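Local coordinates for stage II sporulation protein SA (Bacillus subtilis, PDB 3O6Q) that acts as the toxin of a type II toxin-antitoxin system, causing cell death during sporulation unless its cognate antitoxin SpoIISB neutralises it, at residues K107-P112 with S128-F133; G43-Y48 with Q118-K123. One frame throughout, in Å; residues are numbered along the deposited sequence.

Interaction 1: K107-P112 with S128-F133; sequences KVVLIP and SIVTEF
The peptide group joining Lys-107 to Val-108 turns one flat face to Val-130, whose methyl CG2 stands almost directly above the carbonyl carbon, 3.3 Å from Lys-107 C. With CG1 beside the backbone N (chi1 -88°), CG2 lies between N and the carbonyl carbon, and this methyl meets the peptide. On the neighbouring strand residue, CG2 of Val-109 meets CB of Val-130 at 3.8 Å, the two side chains passing each other at a slant. A second flat group lies where the helix begins: the ring of Phe-133 has Thr-131 OG1 at its edge, in the ring plane, and stacks with Tyr-22. Thr-131 is the N-cap of that helix, its OG1 accepting from Phe-133 N at 3.1 Å with an N-H...O angle of 148°, and the same oxygen is hydrogen-bonded to the hydroxyl of Tyr-22.

At the other end, the Lys-107 chain is bent at chi2 (-66°), placing CD; the chain then runs extended and NZ meets the carbonyl of Ser-128. The Lys-107 NZ to Ser-128 O distance, 2.5 Å, is very short and its exact value doubtful; NZ also bonds to Asp-127 O. The contact is thus apolar at the valines and polar at the lysine.

It illustrates how a chain leaving a sheet is held on its way to a helix: backbone bonding of Val-130 to Gly-106 keeps 128-131 beside the start of strand 108-115, Val-109 also packs on Leu-124 of strand 118-125 and Tyr-102 of strand 101-102, and helix 7-35 flanks Ser-128, Ile-129 and Phe-133.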
loop_
_atom_site.group_PDB
_atom_site.type_symbol
_atom_site.label_atom_id
_atom_site.label_comp_id
_atom_site.label_asym_id
_atom_site.label_seq_id
_atom_site.Cartn_x
_atom_site.Cartn_y
_atom_site.Cartn_z
ATOM N N LYS A 107 -5.666 -19.038 -0.117
ATOM C CA LYS A 107 -5.205 -19.259 1.257
ATOM C C LYS A 107 -3.675 -19.222 1.443
ATOM O O LYS A 107 -3.209 -19.045 2.554
ATOM C CB LYS A 107 -5.695 -20.630 1.755
ATOM C CG LYS A 107 -7.207 -20.879 1.649
ATOM C CD LYS A 107 -8.069 -19.974 2.553
ATOM C CE LYS A 107 -9.543 -20.260 2.296
ATOM N NZ LYS A 107 -10.463 -19.283 2.894
ATOM N N VAL A 108 -2.908 -19.415 0.376
ATOM C CA VAL A 108 -1.435 -19.418 0.450
ATOM C C VAL A 108 -0.843 -18.564 -0.696
ATOM O O VAL A 108 -1.239 -18.699 -1.847
ATOM C CB VAL A 108 -0.832 -20.880 0.329
ATOM C CG1 VAL A 108 0.688 -20.877 0.519
ATOM C CG2 VAL A 108 -1.478 -21.847 1.311
ATOM N N VAL A 109 0.092 -17.688 -0.360
ATOM C CA VAL A 109 0.949 -17.036 -1.329
ATOM C C VAL A 109 2.389 -17.322 -0.920
ATOM O O VAL A 109 2.745 -17.115 0.226
ATOM C CB VAL A 109 0.759 -15.537 -1.301
ATOM C CG1 VAL A 109 1.445 -14.906 -2.450
ATOM C CG2 VAL A 109 -0.701 -15.208 -1.340
ATOM N N LEU A 110 3.198 -17.860 -1.833
ATOM C CA LEU A 110 4.636 -18.112 -1.568
ATOM C C LEU A 110 5.442 -17.309 -2.571
ATOM O O LEU A 110 5.229 -17.398 -3.781
ATOM C CB LEU A 110 4.989 -19.583 -1.670
ATOM C CG LEU A 110 4.160 -20.525 -0.783
ATOM C CD1 LEU A 110 4.541 -21.950 -1.145
ATOM C CD2 LEU A 110 4.282 -20.229 0.726
ATOM N N ILE A 111 6.369 -16.508 -2.030
ATOM C CA ILE A 111 7.039 -15.436 -2.761
ATOM C C ILE A 111 8.529 -15.637 -2.605
ATOM O O ILE A 111 9.074 -15.438 -1.516
ATOM C CB ILE A 111 6.664 -14.078 -2.181
ATOM C CG1 ILE A 111 5.159 -13.946 -1.970
ATOM C CG2 ILE A 111 7.120 -12.965 -3.101
ATOM C CD1 ILE A 111 4.766 -12.634 -1.266
ATOM N N PRO A 112 9.191 -16.089 -3.671
ATOM C CA PRO A 112 10.644 -16.274 -3.549
ATOM C C PRO A 112 11.319 -14.942 -3.266
ATOM O O PRO A 112 10.992 -13.931 -3.876
ATOM C CB PRO A 112 11.063 -16.830 -4.926
ATOM C CG PRO A 112 9.820 -17.496 -5.459
ATOM C CD PRO A 112 8.637 -16.728 -4.882
ATOM N N SER A 128 -9.040 -16.652 6.138
ATOM C CA SER A 128 -9.949 -16.036 5.167
ATOM C C SER A 128 -9.322 -16.036 3.780
ATOM O O SER A 128 -9.530 -16.993 3.044
ATOM C CB SER A 128 -10.399 -14.629 5.579
ATOM O OG SER A 128 -9.306 -13.786 5.846
ATOM N N ILE A 129 -8.536 -15.011 3.438
ATOM C CA ILE A 129 -8.057 -14.848 2.064
ATOM C C ILE A 129 -6.723 -14.130 1.971
ATOM O O ILE A 129 -6.533 -13.132 2.643
ATOM C CB ILE A 129 -9.099 -14.069 1.251
ATOM C CG1 ILE A 129 -10.187 -15.024 0.741
ATOM C CG2 ILE A 129 -8.512 -13.396 0.093
ATOM C CD1 ILE A 129 -11.447 -14.296 0.262
ATOM N N VAL A 130 -5.805 -14.642 1.156
ATOM C CA VAL A 130 -4.608 -13.906 0.760
ATOM C C VAL A 130 -4.439 -13.976 -0.760
ATOM O O VAL A 130 -4.570 -15.028 -1.353
ATOM C CB VAL A 130 -3.250 -14.452 1.323
ATOM C CG1 VAL A 130 -2.917 -13.860 2.671
ATOM C CG2 VAL A 130 -3.224 -15.968 1.365
ATOM N N THR A 131 -4.099 -12.850 -1.372
ATOM C CA THR A 131 -3.998 -12.732 -2.827
ATOM C C THR A 131 -2.763 -11.912 -3.188
ATOM O O THR A 131 -1.980 -11.523 -2.315
ATOM C CB THR A 131 -5.244 -11.986 -3.377
ATOM O OG1 THR A 131 -5.186 -10.624 -2.938
ATOM C CG2 THR A 131 -6.527 -12.585 -2.897
ATOM N N GLU A 132 -2.627 -11.598 -4.477
ATOM C CA GLU A 132 -1.673 -10.607 -4.954
ATOM C C GLU A 132 -1.679 -9.240 -4.217
ATOM O O GLU A 132 -0.642 -8.599 -4.135
ATOM C CB GLU A 132 -1.839 -10.408 -6.444
ATOM C CG GLU A 132 -3.122 -9.770 -6.870
ATOM C CD GLU A 132 -4.375 -10.541 -6.533
ATOM O OE1 GLU A 132 -4.473 -11.783 -6.743
ATOM O OE2 GLU A 132 -5.319 -9.860 -6.103
ATOM N N PHE A 133 -2.815 -8.798 -3.663
ATOM C CA PHE A 133 -2.836 -7.589 -2.876
ATOM C C PHE A 133 -1.870 -7.738 -1.726
ATOM O O PHE A 133 -1.115 -6.809 -1.364
ATOM C CB PHE A 133 -4.230 -7.323 -2.308
ATOM C CG PHE A 133 -5.207 -6.678 -3.283
ATOM C CD1 PHE A 133 -5.976 -7.465 -4.159
ATOM C CD2 PHE A 133 -5.395 -5.296 -3.287
ATOM C CE1 PHE A 133 -6.926 -6.878 -5.057
ATOM C CE2 PHE A 133 -6.314 -4.676 -4.173
ATOM C CZ PHE A 133 -7.095 -5.476 -5.063
#

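Interaction 2: G43-Y48 with Q118-K123; sequences GSIDAY and QNYVIK
Ile-45 places its branch methyl CG2 above the amide plane of Gln-118, over the oxygen, with CG2 3.2 Å from OE1. This methyl is anti to the backbone N and beside the carbonyl carbon, and meets the Gln-118 chain in several places, including CB at 3.8 Å, while Ile-45 CD1 grazes CG at 4.1 Å. The same CG2 is 3.8 Å from Tyr-120 OH and reaches the edge of that ring, close to its plane and 4.4 Å from CE2. One methyl therefore serves two side chains of the strand, residues 118 and 120, both of which point toward the helix.

Asp-46, one residue further along the helix, approaches without bonding: its OD1 is 4.0 Å from Tyr-120 OH, and its carboxylate is turned 89° to the phenol ring. The polar ends of the strand pair are instead joined to each other, since Tyr-120 OH donates a weak hydrogen bond of 2.8 Å to Gln-118 OE1. That weak bond may help to orient the amide oxygen beneath the isoleucine methyl.

Architecturally, in this part of the toxin, predicted to be cytoplasmic, the start of helix 45-61 lies against the turn end of an antiparallel beta-hairpin, strands 108-115 and 118-125, in a sheet that may be compared with those of GAF domains. Ile-45 additionally touches Glu-116 in the tight turn of that hairpin.

Further out, Ser-44 fixes the helix end as its N-cap: OG accepts from Ala-47 N at 3.2 Å, with a nearly straight N-H...O angle of 165°. On the strand side, backbone bonding of Tyr-120 with Phe-113 and of Val-121 with Cys-70 holds 118-123 between its sheet neighbours, while the Tyr-120 ring meets His-71 with planes inclined at about 40° and packs on Ala-49 and Ile-115.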
loop_
_atom_site.group_PDB
_atom_site.type_symbol
_atom_site.label_atom_id
_atom_site.label_comp_id
_atom_site.label_asym_id
_atom_site.label_seq_id
_atom_site.Cartn_x
_atom_site.Cartn_y
_atom_site.Cartn_z
ATOM N N GLY A 43 23.928 -6.052 9.811
ATOM C CA GLY A 43 25.229 -6.592 10.220
ATOM C C GLY A 43 25.577 -7.892 9.537
ATOM O O GLY A 43 26.716 -8.308 9.543
ATOM N N SER A 44 24.591 -8.530 8.936
ATOM C CA SER A 44 24.788 -9.804 8.287
ATOM C C SER A 44 23.494 -10.200 7.600
ATOM O O SER A 44 22.461 -9.577 7.803
ATOM C CB SER A 44 25.157 -10.877 9.310
ATOM O OG SER A 44 24.073 -11.110 10.186
ATOM N N ILE A 45 23.562 -11.271 6.824
ATOM C CA ILE A 45 22.406 -11.793 6.133
ATOM C C ILE A 45 21.329 -12.231 7.144
ATOM O O ILE A 45 20.154 -11.900 6.983
ATOM C CB ILE A 45 22.809 -12.922 5.176
ATOM C CG1 ILE A 45 23.690 -12.368 4.055
ATOM C CG2 ILE A 45 21.565 -13.560 4.511
ATOM C CD1 ILE A 45 24.521 -13.458 3.309
ATOM N N ASP A 46 21.739 -12.921 8.208
ATOM C CA ASP A 46 20.801 -13.383 9.248
ATOM C C ASP A 46 20.123 -12.247 10.033
ATOM O O ASP A 46 18.935 -12.357 10.347
ATOM C CB ASP A 46 21.483 -14.356 10.218
ATOM C CG ASP A 46 21.899 -15.673 9.551
ATOM O OD1 ASP A 46 21.235 -16.103 8.563
ATOM O OD2 ASP A 46 22.883 -16.285 10.037
ATOM N N ALA A 47 20.842 -11.170 10.343
ATOM C CA ALA A 47 20.221 -10.027 11.011
ATOM C C ALA A 47 19.166 -9.428 10.095
ATOM O O ALA A 47 18.015 -9.191 10.507
ATOM C CB ALA A 47 21.232 -8.979 11.387
ATOM N N TYR A 48 19.571 -9.157 8.859
ATOM C CA TYR A 48 18.660 -8.647 7.857
ATOM C C TYR A 48 17.434 -9.550 7.768
ATOM O O TYR A 48 16.316 -9.066 7.791
ATOM C CB TYR A 48 19.359 -8.558 6.489
ATOM C CG TYR A 48 18.670 -7.648 5.487
ATOM C CD1 TYR A 48 19.161 -6.366 5.227
ATOM C CD2 TYR A 48 17.525 -8.046 4.823
ATOM C CE1 TYR A 48 18.532 -5.491 4.308
ATOM C CE2 TYR A 48 16.890 -7.184 3.914
ATOM C CZ TYR A 48 17.407 -5.905 3.656
ATOM O OH TYR A 48 16.792 -5.041 2.745
ATOM N N GLN A 118 21.490 -15.335 -0.422
ATOM C CA GLN A 118 20.707 -16.332 0.288
ATOM C C GLN A 118 19.257 -16.323 -0.138
ATOM O O GLN A 118 18.647 -15.260 -0.255
ATOM C CB GLN A 118 20.829 -16.134 1.799
ATOM C CG GLN A 118 22.138 -16.711 2.365
ATOM C CD GLN A 118 22.047 -17.071 3.853
ATOM O OE1 GLN A 118 21.070 -16.737 4.554
ATOM N NE2 GLN A 118 23.089 -17.740 4.345
ATOM N N ASN A 119 18.722 -17.520 -0.366
ATOM C CA ASN A 119 17.351 -17.707 -0.826
ATOM C C ASN A 119 16.392 -17.968 0.299
ATOM O O ASN A 119 16.663 -18.736 1.207
ATOM C CB ASN A 119 17.269 -18.846 -1.839
ATOM C CG ASN A 119 17.979 -18.494 -3.158
ATOM O OD1 ASN A 119 18.173 -17.329 -3.483
ATOM N ND2 ASN A 119 18.402 -19.504 -3.883
ATOM N N TYR A 120 15.246 -17.319 0.201
ATOM C CA TYR A 120 14.181 -17.470 1.146
ATOM C C TYR A 120 12.856 -17.487 0.389
ATOM O O TYR A 120 12.820 -17.299 -0.840
ATOM C CB TYR A 120 14.161 -16.283 2.138
ATOM C CG TYR A 120 15.387 -16.129 3.010
ATOM C CD1 TYR A 120 15.393 -16.639 4.291
ATOM C CD2 TYR A 120 16.520 -15.453 2.566
ATOM C CE1 TYR A 120 16.490 -16.505 5.114
ATOM C CE2 TYR A 120 17.648 -15.306 3.395
ATOM C CZ TYR A 120 17.617 -15.841 4.679
ATOM O OH TYR A 120 18.684 -15.735 5.559
ATOM N N VAL A 121 11.778 -17.736 1.133
ATOM C CA VAL A 121 10.442 -17.640 0.596
ATOM C C VAL A 121 9.603 -16.964 1.656
ATOM O O VAL A 121 9.603 -17.378 2.786
ATOM C CB VAL A 121 9.891 -19.038 0.202
ATOM C CG1 VAL A 121 8.428 -18.974 -0.125
ATOM C CG2 VAL A 121 10.638 -19.566 -0.986
ATOM N N ILE A 122 8.969 -15.862 1.304
ATOM C CA ILE A 122 8.013 -15.233 2.177
ATOM C C ILE A 122 6.709 -16.035 2.067
ATOM O O ILE A 122 6.063 -16.027 1.021
ATOM C CB ILE A 122 7.757 -13.764 1.772
ATOM C CG1 ILE A 122 9.022 -12.914 1.857
ATOM C CG2 ILE A 122 6.708 -13.123 2.703
ATOM C CD1 ILE A 122 8.962 -11.691 0.919
ATOM N N LYS A 123 6.334 -16.716 3.145
ATOM C CA LYS A 123 5.078 -17.441 3.230
ATOM C C LYS A 123 3.967 -16.600 3.811
ATOM O O LYS A 123 4.050 -16.208 4.964
ATOM C CB LYS A 123 5.261 -18.660 4.120
ATOM C CG LYS A 123 4.050 -19.593 4.235
ATOM C CD LYS A 123 4.431 -20.861 4.974
ATOM C CE LYS A 123 3.228 -21.760 5.238
ATOM N NZ LYS A 123 3.527 -22.939 6.143
#

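How the interactions relate
Interactions 1 and 2 lean on adjacent strands of one antiparallel sheet, with centres about 19 Å apart. Interaction 1 is nearer the middle of the chain, about 6 Å from its centre, and Val-109 and Val-130 are buried; interaction 2 lies about 14 Å out, where three of the four touching residues are partly exposed. The first has a buried valine pair with a lysine-to-carbonyl bond at its partly exposed rim, whereas the second has no hydrogen bond across it and relies on a methyl against amide and phenol. Each ends at a capped helix start, 132-148 or 45-61. The strands join directly through a probable hydrogen bond, Ile-122 N to Ile-111 O at 2.9 Å, and through Leu-110 packing on Val-121 and Lys-123.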